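Local coordinates for peptidase M3B, oligoendopeptidase F (Enterococcus faecium, PDB 2QR4), which probably hydrolyses internal peptide bonds of oligopeptides as a metallopeptidase of the M3 family, at residues A[190-194]-A[278-283]; A[263-268]-A[474-480]; A[425-429]-A[569-573]. All coordinates share one frame; numbering follows the deposited sequence. Where two conformers were deposited one is given.

Contact 1 of 3, residues A[190-194]-A[278-283]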
loop_
_atom_site.group_PDB
_atom_site.type_symbol
_atom_site.label_atom_id
_atom_site.label_comp_id
_atom_site.label_asym_id
_atom_site.label_seq_id
_atom_site.Cartn_x
_atom_site.Cartn_y
_atom_site.Cartn_z
ATOM N N ARG A 190 -14.194 31.597 18.087
ATOM C CA ARG A 190 -14.569 30.217 18.335
ATOM C C ARG A 190 -15.331 29.559 17.191
ATOM O O ARG A 190 -15.163 28.375 16.935
ATOM C CB ARG A 190 -15.384 30.094 19.623
ATOM C CG ARG A 190 -15.473 28.660 20.083
ATOM C CD ARG A 190 -16.229 28.532 21.368
ATOM N NE ARG A 190 -15.994 27.224 21.967
ATOM C CZ ARG A 190 -16.831 26.641 22.817
ATOM N NH1 ARG A 190 -16.541 25.453 23.319
ATOM N NH2 ARG A 190 -17.964 27.248 23.160
ATOM N N ARG A 191 -16.181 30.316 16.516
ATOM C CA ARG A 191 -16.983 29.746 15.442
ATOM C C ARG A 191 -16.070 29.244 14.328
ATOM O O ARG A 191 -16.325 28.208 13.714
ATOM C CB ARG A 191 -17.982 30.782 14.902
ATOM C CG ARG A 191 -18.629 30.396 13.582
ATOM C CD ARG A 191 -19.297 31.590 12.874
ATOM N NE ARG A 191 -18.346 32.511 12.243
ATOM C CZ ARG A 191 -17.562 32.199 11.209
ATOM N NH1 ARG A 191 -17.578 30.975 10.684
ATOM N NH2 ARG A 191 -16.741 33.113 10.702
ATOM N N VAL A 192 -14.997 29.989 14.081
ATOM C CA VAL A 192 -14.036 29.658 13.037
ATOM C C VAL A 192 -13.249 28.398 13.396
ATOM O O VAL A 192 -13.018 27.525 12.551
ATOM C CB VAL A 192 -13.092 30.851 12.792
ATOM C CG1 VAL A 192 -11.791 30.406 12.127
ATOM C CG2 VAL A 192 -13.810 31.911 11.975
ATOM N N ARG A 193 -12.871 28.309 14.665
ATOM C CA ARG A 193 -12.260 27.108 15.228
ATOM C C ARG A 193 -13.139 25.869 15.026
ATOM O O ARG A 193 -12.679 24.832 14.525
ATOM C CB ARG A 193 -11.979 27.322 16.726
ATOM C CG ARG A 193 -10.579 27.763 17.027
ATOM C CD ARG A 193 -10.406 28.502 18.355
ATOM N NE ARG A 193 -11.196 28.011 19.480
ATOM C CZ ARG A 193 -11.615 28.819 20.457
ATOM N NH1 ARG A 193 -11.321 30.107 20.386
ATOM N NH2 ARG A 193 -12.333 28.373 21.486
ATOM N N GLU A 194 -14.400 25.967 15.423
ATOM C CA GLU A 194 -15.304 24.820 15.363
ATOM C C GLU A 194 -15.500 24.416 13.917
ATOM O O GLU A 194 -15.568 23.231 13.578
ATOM C CB GLU A 194 -16.645 25.182 15.996
ATOM C CG GLU A 194 -17.743 24.140 15.861
ATOM C CD GLU A 194 -19.069 24.652 16.414
ATOM O OE1 GLU A 194 -19.185 25.873 16.635
ATOM O OE2 GLU A 194 -19.991 23.846 16.642
ATOM N N LYS A 278 -18.820 24.251 27.552
ATOM C CA LYS A 278 -18.151 22.968 27.406
ATOM C C LYS A 278 -16.858 23.060 26.603
ATOM O O LYS A 278 -16.804 23.740 25.581
ATOM C CB LYS A 278 -19.126 21.932 26.835
ATOM C CG LYS A 278 -19.835 21.154 27.948
ATOM C CD LYS A 278 -21.204 20.704 27.572
ATOM C CE LYS A 278 -21.818 19.885 28.696
ATOM N NZ LYS A 278 -21.747 20.606 29.994
ATOM N N LEU A 279 -15.811 22.393 27.084
ATOM C CA LEU A 279 -14.497 22.429 26.428
ATOM C C LEU A 279 -14.385 21.332 25.392
ATOM O O LEU A 279 -14.581 20.155 25.705
ATOM C CB LEU A 279 -13.367 22.244 27.450
ATOM C CG LEU A 279 -11.949 22.612 26.967
ATOM C CD1 LEU A 279 -11.802 24.115 26.711
ATOM C CD2 LEU A 279 -10.887 22.163 27.961
ATOM N N HIS A 280 -14.046 21.700 24.165
ATOM C CA HIS A 280 -13.946 20.695 23.109
ATOM C C HIS A 280 -12.510 20.614 22.587
ATOM O O HIS A 280 -11.702 21.525 22.812
ATOM C CB HIS A 280 -14.865 21.046 21.932
ATOM C CG HIS A 280 -16.316 21.146 22.281
ATOM N ND1 HIS A 280 -17.224 20.154 21.975
ATOM C CD2 HIS A 280 -17.024 22.133 22.883
ATOM C CE1 HIS A 280 -18.426 20.519 22.385
ATOM N NE2 HIS A 280 -18.332 21.714 22.944
HETATM N N MSE A 281 -12.205 19.539 21.860
HETATM C CA MSE A 281 -10.913 19.423 21.195
HETATM C C MSE A 281 -10.560 20.707 20.450
HETATM O O MSE A 281 -9.416 21.166 20.493
HETATM C CB MSE A 281 -10.869 18.197 20.265
HETATM C CG MSE A 281 -10.978 16.835 20.998
HETATM SE SE MSE A 281 -9.738 16.643 22.541
HETATM C CE MSE A 281 -8.015 16.839 21.631
ATOM N N TYR A 282 -11.540 21.328 19.804
ATOM C CA TYR A 282 -11.229 22.522 19.009
ATOM C C TYR A 282 -11.022 23.781 19.851
ATOM O O TYR A 282 -10.927 24.891 19.315
ATOM C CB TYR A 282 -12.281 22.757 17.922
ATOM C CG TYR A 282 -13.711 22.822 18.410
ATOM C CD1 TYR A 282 -14.194 23.944 19.084
ATOM C CD2 TYR A 282 -14.590 21.773 18.173
ATOM C CE1 TYR A 282 -15.530 24.006 19.517
ATOM C CE2 TYR A 282 -15.920 21.824 18.596
ATOM C CZ TYR A 282 -16.384 22.937 19.267
ATOM O OH TYR A 282 -17.697 22.965 19.692
ATOM N N ASP A 283 -10.950 23.609 21.170
ATOM C CA ASP A 283 -10.634 24.732 22.064
ATOM C C ASP A 283 -9.257 24.640 22.723
ATOM O O ASP A 283 -8.914 25.499 23.534
ATOM C CB ASP A 283 -11.677 24.843 23.183
ATOM C CG ASP A 283 -13.055 25.194 22.671
ATOM O OD1 ASP A 283 -13.153 26.041 21.747
ATOM O OD2 ASP A 283 -14.035 24.622 23.202
HETATM O O HOH W 1 -19.569 25.205 24.837
#
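Two arginines of helix 190-206, one turn apart, converge on the carboxylate of Asp283. Arg190 reaches it side-on with two nitrogens: NE bonds Asp283 OD1 at 3.1 Å and NH1 bonds Asp283 OD2 at 2.6 Å, both on the syn side, with guanidinium and carboxylate planes 36° apart. An extended chain, its CG opposite the backbone N (chi1 -165°), carries the group that far, and Arg190 NH1 also donates to Lys278 O at 2.8 Å. Arg193 instead crosses almost perpendicularly, the two planes 80° apart; Arg193 NH2 meets Asp283 OD1, modelled so short (2.5 Å) that the length is doubtful, while NE takes Tyr282 O in the carbonyl plane. OD2 takes Arg190 NH1 and, on its anti side, His280 N, while OD1 faces Arg190 NE and Arg193 NH2, which should favour a charged aspartate and fix its rotation. The Tyr282 ring lies between His280 CB over one face and Glu194 CB over the other, the latter a CH-pi contact 4.0 Å from the ring centroid. The Glu194 carboxylate pairs with Lys198. Long arginines and a short acid suit this salt-bridge network, which joins a helix start to a 3-10 turn in the mainly helical M3 peptidase fold.

Contact 2 of 3, residues A[263-268]-A[474-480]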
loop_
_atom_site.group_PDB
_atom_site.type_symbol
_atom_site.label_atom_id
_atom_site.label_comp_id
_atom_site.label_asym_id
_atom_site.label_seq_id
_atom_site.Cartn_x
_atom_site.Cartn_y
_atom_site.Cartn_z
ATOM N N LEU A 263 -3.164 16.173 33.840
ATOM C CA LEU A 263 -3.732 16.679 32.583
ATOM C C LEU A 263 -5.203 17.046 32.774
ATOM O O LEU A 263 -5.649 18.107 32.328
ATOM C CB LEU A 263 -3.652 15.620 31.475
ATOM C CG LEU A 263 -3.380 15.999 30.004
ATOM C CD1 LEU A 263 -4.039 15.023 29.033
ATOM C CD2 LEU A 263 -3.775 17.403 29.644
ATOM N N HIS A 264 -5.957 16.149 33.415
ATOM C CA HIS A 264 -7.369 16.382 33.667
ATOM C C HIS A 264 -7.545 17.731 34.332
ATOM O O HIS A 264 -8.360 18.547 33.893
ATOM C CB HIS A 264 -7.977 15.273 34.543
ATOM C CG HIS A 264 -8.010 13.932 33.877
ATOM N ND1 HIS A 264 -8.401 12.785 34.533
ATOM C CD2 HIS A 264 -7.663 13.549 32.625
ATOM C CE1 HIS A 264 -8.311 11.756 33.708
ATOM N NE2 HIS A 264 -7.870 12.194 32.542
ATOM N N ARG A 265 -6.751 17.965 35.373
ATOM C CA ARG A 265 -6.753 19.227 36.101
ATOM C C ARG A 265 -6.396 20.425 35.220
ATOM O O ARG A 265 -7.017 21.482 35.332
ATOM C CB ARG A 265 -5.757 19.168 37.251
ATOM C CG ARG A 265 -6.359 18.957 38.599
ATOM C CD ARG A 265 -5.838 20.039 39.539
ATOM N NE ARG A 265 -4.596 19.662 40.193
ATOM C CZ ARG A 265 -3.860 20.510 40.894
ATOM N NH1 ARG A 265 -4.235 21.774 40.998
ATOM N NH2 ARG A 265 -2.744 20.106 41.473
ATOM N N TYR A 266 -5.383 20.263 34.368
ATOM C CA TYR A 266 -4.962 21.344 33.475
ATOM C C TYR A 266 -6.093 21.693 32.503
ATOM O O TYR A 266 -6.303 22.858 32.163
ATOM C CB TYR A 266 -3.689 20.945 32.724
ATOM C CG TYR A 266 -3.104 22.035 31.861
ATOM C CD1 TYR A 266 -3.102 23.351 32.283
ATOM C CD2 TYR A 266 -2.522 21.741 30.637
ATOM C CE1 TYR A 266 -2.564 24.349 31.512
ATOM C CE2 TYR A 266 -1.977 22.735 29.855
ATOM C CZ TYR A 266 -2.001 24.043 30.300
ATOM O OH TYR A 266 -1.441 25.055 29.546
HETATM N N MSE A 267 -6.848 20.678 32.096
HETATM C CA MSE A 267 -8.000 20.884 31.221
HETATM C C MSE A 267 -9.149 21.622 31.938
HETATM O O MSE A 267 -9.763 22.516 31.358
HETATM C CB MSE A 267 -8.454 19.557 30.617
HETATM C CG MSE A 267 -7.403 18.926 29.698
HETATM SE SE MSE A 267 -6.903 20.007 28.109
HETATM C CE MSE A 267 -5.414 21.051 28.828
ATOM N N GLU A 268 -9.411 21.294 33.202
ATOM C CA GLU A 268 -10.362 22.078 33.989
ATOM C C GLU A 268 -9.958 23.548 34.005
ATOM O O GLU A 268 -10.804 24.442 33.866
ATOM C CB GLU A 268 -10.490 21.563 35.434
ATOM C CG GLU A 268 -10.916 20.093 35.554
ATOM C CD GLU A 268 -12.428 19.842 35.325
ATOM O OE1 GLU A 268 -13.218 20.799 35.091
ATOM O OE2 GLU A 268 -12.821 18.655 35.381
ATOM N N LYS A 474 -9.691 8.891 28.022
ATOM C CA LYS A 474 -8.883 8.492 29.176
ATOM C C LYS A 474 -7.824 9.560 29.462
ATOM O O LYS A 474 -7.595 9.935 30.608
ATOM C CB LYS A 474 -8.191 7.145 28.904
ATOM C CG LYS A 474 -7.367 6.592 30.083
ATOM C CD LYS A 474 -6.726 5.210 29.802
ATOM C CE LYS A 474 -5.387 5.368 29.054
ATOM N NZ LYS A 474 -4.566 4.106 28.966
ATOM N N TYR A 475 -7.174 10.039 28.405
ATOM C CA TYR A 475 -6.158 11.058 28.548
ATOM C C TYR A 475 -6.731 12.417 28.948
ATOM O O TYR A 475 -6.283 13.027 29.896
ATOM C CB TYR A 475 -5.327 11.166 27.274
ATOM C CG TYR A 475 -4.131 10.259 27.287
ATOM C CD1 TYR A 475 -4.290 8.894 27.203
ATOM C CD2 TYR A 475 -2.834 10.772 27.411
ATOM C CE1 TYR A 475 -3.204 8.043 27.231
ATOM C CE2 TYR A 475 -1.739 9.935 27.431
ATOM C CZ TYR A 475 -1.937 8.563 27.346
ATOM O OH TYR A 475 -0.878 7.691 27.375
ATOM N N TYR A 476 -7.754 12.884 28.264
ATOM C CA TYR A 476 -8.209 14.230 28.546
ATOM C C TYR A 476 -9.147 14.367 29.727
ATOM O O TYR A 476 -9.227 15.441 30.320
ATOM C CB TYR A 476 -8.778 14.872 27.287
ATOM C CG TYR A 476 -7.662 15.251 26.337
ATOM C CD1 TYR A 476 -6.933 16.432 26.516
ATOM C CD2 TYR A 476 -7.296 14.408 25.302
ATOM C CE1 TYR A 476 -5.906 16.772 25.644
ATOM C CE2 TYR A 476 -6.265 14.737 24.443
ATOM C CZ TYR A 476 -5.588 15.918 24.609
ATOM O OH TYR A 476 -4.575 16.225 23.745
ATOM N N GLY A 477 -9.844 13.290 30.080
ATOM C CA GLY A 477 -10.730 13.325 31.234
ATOM C C GLY A 477 -12.059 14.009 30.978
ATOM O O GLY A 477 -12.333 14.438 29.864
ATOM N N PRO A 478 -12.892 14.125 32.024
ATOM C CA PRO A 478 -14.274 14.597 31.885
ATOM C C PRO A 478 -14.426 16.096 31.600
ATOM O O PRO A 478 -15.530 16.548 31.305
ATOM C CB PRO A 478 -14.896 14.266 33.248
ATOM C CG PRO A 478 -13.739 14.313 34.208
ATOM C CD PRO A 478 -12.542 13.813 33.425
ATOM N N ALA A 479 -13.346 16.863 31.705
ATOM C CA ALA A 479 -13.426 18.303 31.437
ATOM C C ALA A 479 -13.520 18.601 29.937
ATOM O O ALA A 479 -14.005 19.660 29.535
ATOM C CB ALA A 479 -12.256 19.016 32.039
ATOM N N VAL A 480 -13.060 17.655 29.121
ATOM C CA VAL A 480 -13.082 17.792 27.672
ATOM C C VAL A 480 -14.214 16.951 27.089
ATOM O O VAL A 480 -14.295 15.753 27.345
ATOM C CB VAL A 480 -11.723 17.359 27.070
ATOM C CG1 VAL A 480 -11.755 17.385 25.535
ATOM C CG2 VAL A 480 -10.613 18.253 27.600
HETATM O O HOH W 2 -10.528 16.550 32.398
#
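The side chain of His264, on helix 260-274, lies against the backbone of Lys474 to Gly477. From CB, the first torsion sets CG opposite the carbonyl carbon (chi1 -66°), and the ring then lies with one face against Gly477, whose CA sits 3.5 Å from the centroid of the His264 ring in a CH-pi contact. CG, ND1 and CE1 all lie close to that Gly477 CA, and CE1 is near Lys474 O as well. His264 CD2 approaches Tyr475 O at 3.1 Å near the ring plane, and at the tip His264 NE2 donates to Lys474 O at 3.0 Å. That acceptor is in the ring plane, although the donor is tilted 33° from the carbonyl plane. Imidazole suits the place because it offers a flat face to the chain and an N-H at its edge.

Gly477 is the first residue to leave helical backbone angles after helix 461-476, with a positive phi (78°) that glycine adopts readily, and its lack of a side chain lets the ring come so close. A type I beta turn from Gly477 to Val480 follows, so that the exit of helix 461-476 packs on helix 260-274 within the mainly helical M3 peptidase fold. Water 2 donates to Tyr476 O and accepts from Ala479 N, joining the helix end to the turn, and gives His264 O a weak bond.

Further along, the small Ala479 CB fits against Met267 and the carboxyl of Glu268, with Glu268 CD 3.4 Å away. Selenomethionine Met267 bends so that its SE meets the edge of the Tyr476 ring, a Met-aromatic contact, while Leu263 CD1 lies over a face of that ring, 4.1 Å from Tyr476 CD1.

Contact 3 of 3, residues A[425-429]-A[569-573]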
loop_
_atom_site.group_PDB
_atom_site.type_symbol
_atom_site.label_atom_id
_atom_site.label_comp_id
_atom_site.label_asym_id
_atom_site.label_seq_id
_atom_site.Cartn_x
_atom_site.Cartn_y
_atom_site.Cartn_z
ATOM N N LEU A 425 4.335 30.296 33.216
ATOM C CA LEU A 425 3.797 29.095 33.829
ATOM C C LEU A 425 2.988 28.299 32.802
ATOM O O LEU A 425 3.190 27.093 32.620
ATOM C CB LEU A 425 2.912 29.474 35.013
ATOM C CG LEU A 425 3.409 29.293 36.451
ATOM C CD1 LEU A 425 4.843 28.810 36.559
ATOM C CD2 LEU A 425 3.185 30.558 37.266
ATOM N N ASN A 426 2.081 28.981 32.114
ATOM C CA ASN A 426 1.218 28.311 31.145
ATOM C C ASN A 426 1.943 27.878 29.860
ATOM O O ASN A 426 1.644 26.833 29.293
ATOM C CB ASN A 426 0.001 29.174 30.827
ATOM C CG ASN A 426 -0.935 28.507 29.862
ATOM O OD1 ASN A 426 -0.933 28.826 28.679
ATOM N ND2 ASN A 426 -1.736 27.560 30.350
ATOM N N HIS A 427 2.901 28.676 29.417
ATOM C CA HIS A 427 3.753 28.312 28.297
ATOM C C HIS A 427 4.440 26.969 28.579
ATOM O O HIS A 427 4.475 26.092 27.714
ATOM C CB HIS A 427 4.776 29.430 28.057
ATOM C CG HIS A 427 5.873 29.080 27.095
ATOM N ND1 HIS A 427 5.724 29.172 25.726
ATOM C CD2 HIS A 427 7.151 28.683 27.309
ATOM C CE1 HIS A 427 6.858 28.833 25.137
ATOM N NE2 HIS A 427 7.741 28.534 26.076
ATOM N N TYR A 428 4.969 26.810 29.794
ATOM C CA TYR A 428 5.594 25.548 30.208
ATOM C C TYR A 428 4.582 24.389 30.267
ATOM O O TYR A 428 4.863 23.287 29.787
ATOM C CB TYR A 428 6.297 25.678 31.572
ATOM C CG TYR A 428 6.814 24.343 32.087
ATOM C CD1 TYR A 428 8.014 23.810 31.608
ATOM C CD2 TYR A 428 6.083 23.591 33.021
ATOM C CE1 TYR A 428 8.482 22.586 32.047
ATOM C CE2 TYR A 428 6.552 22.352 33.479
ATOM C CZ TYR A 428 7.745 21.859 32.980
ATOM O OH TYR A 428 8.224 20.648 33.410
ATOM N N LEU A 429 3.414 24.626 30.865
ATOM C CA LEU A 429 2.458 23.528 31.047
ATOM C C LEU A 429 1.966 23.096 29.687
ATOM O O LEU A 429 1.716 21.917 29.446
ATOM C CB LEU A 429 1.296 23.929 31.964
ATOM C CG LEU A 429 1.699 24.365 33.382
ATOM C CD1 LEU A 429 0.582 25.136 34.056
ATOM C CD2 LEU A 429 2.109 23.167 34.212
ATOM N N ARG A 569 3.838 23.795 39.209
ATOM C CA ARG A 569 3.630 24.983 38.400
ATOM C C ARG A 569 2.140 25.176 38.059
ATOM O O ARG A 569 1.642 26.293 38.001
ATOM C CB ARG A 569 4.534 24.964 37.176
ATOM C CG ARG A 569 6.045 24.990 37.566
ATOM C CD ARG A 569 6.951 25.009 36.333
ATOM N NE ARG A 569 8.313 25.311 36.711
ATOM C CZ ARG A 569 9.352 25.270 35.886
ATOM N NH1 ARG A 569 9.183 24.905 34.626
ATOM N NH2 ARG A 569 10.568 25.578 36.336
ATOM N N LEU A 570 1.429 24.074 37.900
ATOM C CA LEU A 570 -0.003 24.097 37.708
ATOM C C LEU A 570 -0.673 24.722 38.933
ATOM O O LEU A 570 -1.473 25.660 38.801
ATOM C CB LEU A 570 -0.503 22.669 37.451
ATOM C CG LEU A 570 -2.003 22.377 37.411
ATOM C CD1 LEU A 570 -2.683 23.358 36.490
ATOM C CD2 LEU A 570 -2.229 20.953 36.934
ATOM N N ASN A 571 -0.332 24.210 40.117
ATOM C CA ASN A 571 -0.841 24.748 41.383
ATOM C C ASN A 571 -0.553 26.245 41.555
ATOM O O ASN A 571 -1.409 26.999 42.023
ATOM C CB ASN A 571 -0.294 23.949 42.578
ATOM C CG ASN A 571 -1.036 22.634 42.802
ATOM O OD1 ASN A 571 -2.113 22.409 42.231
ATOM N ND2 ASN A 571 -0.473 21.762 43.656
ATOM N N GLU A 572 0.642 26.677 41.163
ATOM C CA GLU A 572 1.008 28.096 41.246
ATOM C C GLU A 572 0.188 28.953 40.266
ATOM O O GLU A 572 -0.221 30.063 40.594
ATOM C CB GLU A 572 2.520 28.307 41.036
ATOM C CG GLU A 572 2.948 29.788 41.031
ATOM C CD GLU A 572 4.432 30.003 40.731
ATOM O OE1 GLU A 572 5.151 29.016 40.433
ATOM O OE2 GLU A 572 4.884 31.171 40.804
ATOM N N LEU A 573 -0.062 28.430 39.073
ATOM C CA LEU A 573 -0.875 29.142 38.078
ATOM C C LEU A 573 -2.324 29.339 38.554
ATOM O O LEU A 573 -2.885 30.419 38.422
ATOM C CB LEU A 573 -0.861 28.389 36.738
ATOM C CG LEU A 573 -1.655 29.030 35.596
ATOM C CD1 LEU A 573 -1.226 30.501 35.343
ATOM C CD2 LEU A 573 -1.550 28.201 34.331
#
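Leu425 and Arg569 bring their CA atoms to 6.2 Å where helix segments 425-429 and 569-573 run roughly antiparallel, their axes 9.7 Å apart and inclined at 142°. Leu425 crosses Arg569 obliquely, CD1 resting 3.9 Å from Arg569 CB, while its CD2 lies against the carboxyl end of Glu572, whose charge is paired with Arg421. Leu429 and Leu573 pass alongside, pointing opposite ways, with CD1 of the former 3.7 Å from CD2 of the latter. Branched leucines fill the space between the helices, and Leu429 CD2 also touches Leu570 CB. Beyond its CB, Arg569 stretches its extended chain toward Tyr428. Arg569 NH1 comes over the centre of the ring, 3.4 Å from Tyr428 CD1, in a cation-pi contact, Arg569 CZ lying 4.5 Å from the centroid of the Tyr428 ring and 3° off its normal. Because the two planes are 80° apart, the guanidinium brings its edge to the face of the Tyr428 ring. Its NH2 keeps a salt bridge to Glu409 of helix 394-414. The long arginine thus pairs an aliphatic stem with leucine and a cationic end with an aromatic face, so its buried charge is probably offset by both the tyrosine and the glutamate.

Overall arrangement
Following the chain from the N terminus, helix 190-206 comes first, then helix 260-274, and contact 1 closes a mostly helical loop when 278-283 returns to 190-194. Contact 2 opens inside that loop, at 263-268, and closes beyond it at 474-480, so the two cross. Contact 3 opens at 425-429, before contact 2 has closed, and ends near the C terminus at 569-573; it crosses contact 2 but follows contact 1 in series. Contact 2 therefore sits between the others, touching contact 1 through Leu279 and Met281, and contact 3 through Arg265 and Tyr266. Helix 260-274 thereby joins the 278-283 loop to helices 418-454, 461-476 and 557-579.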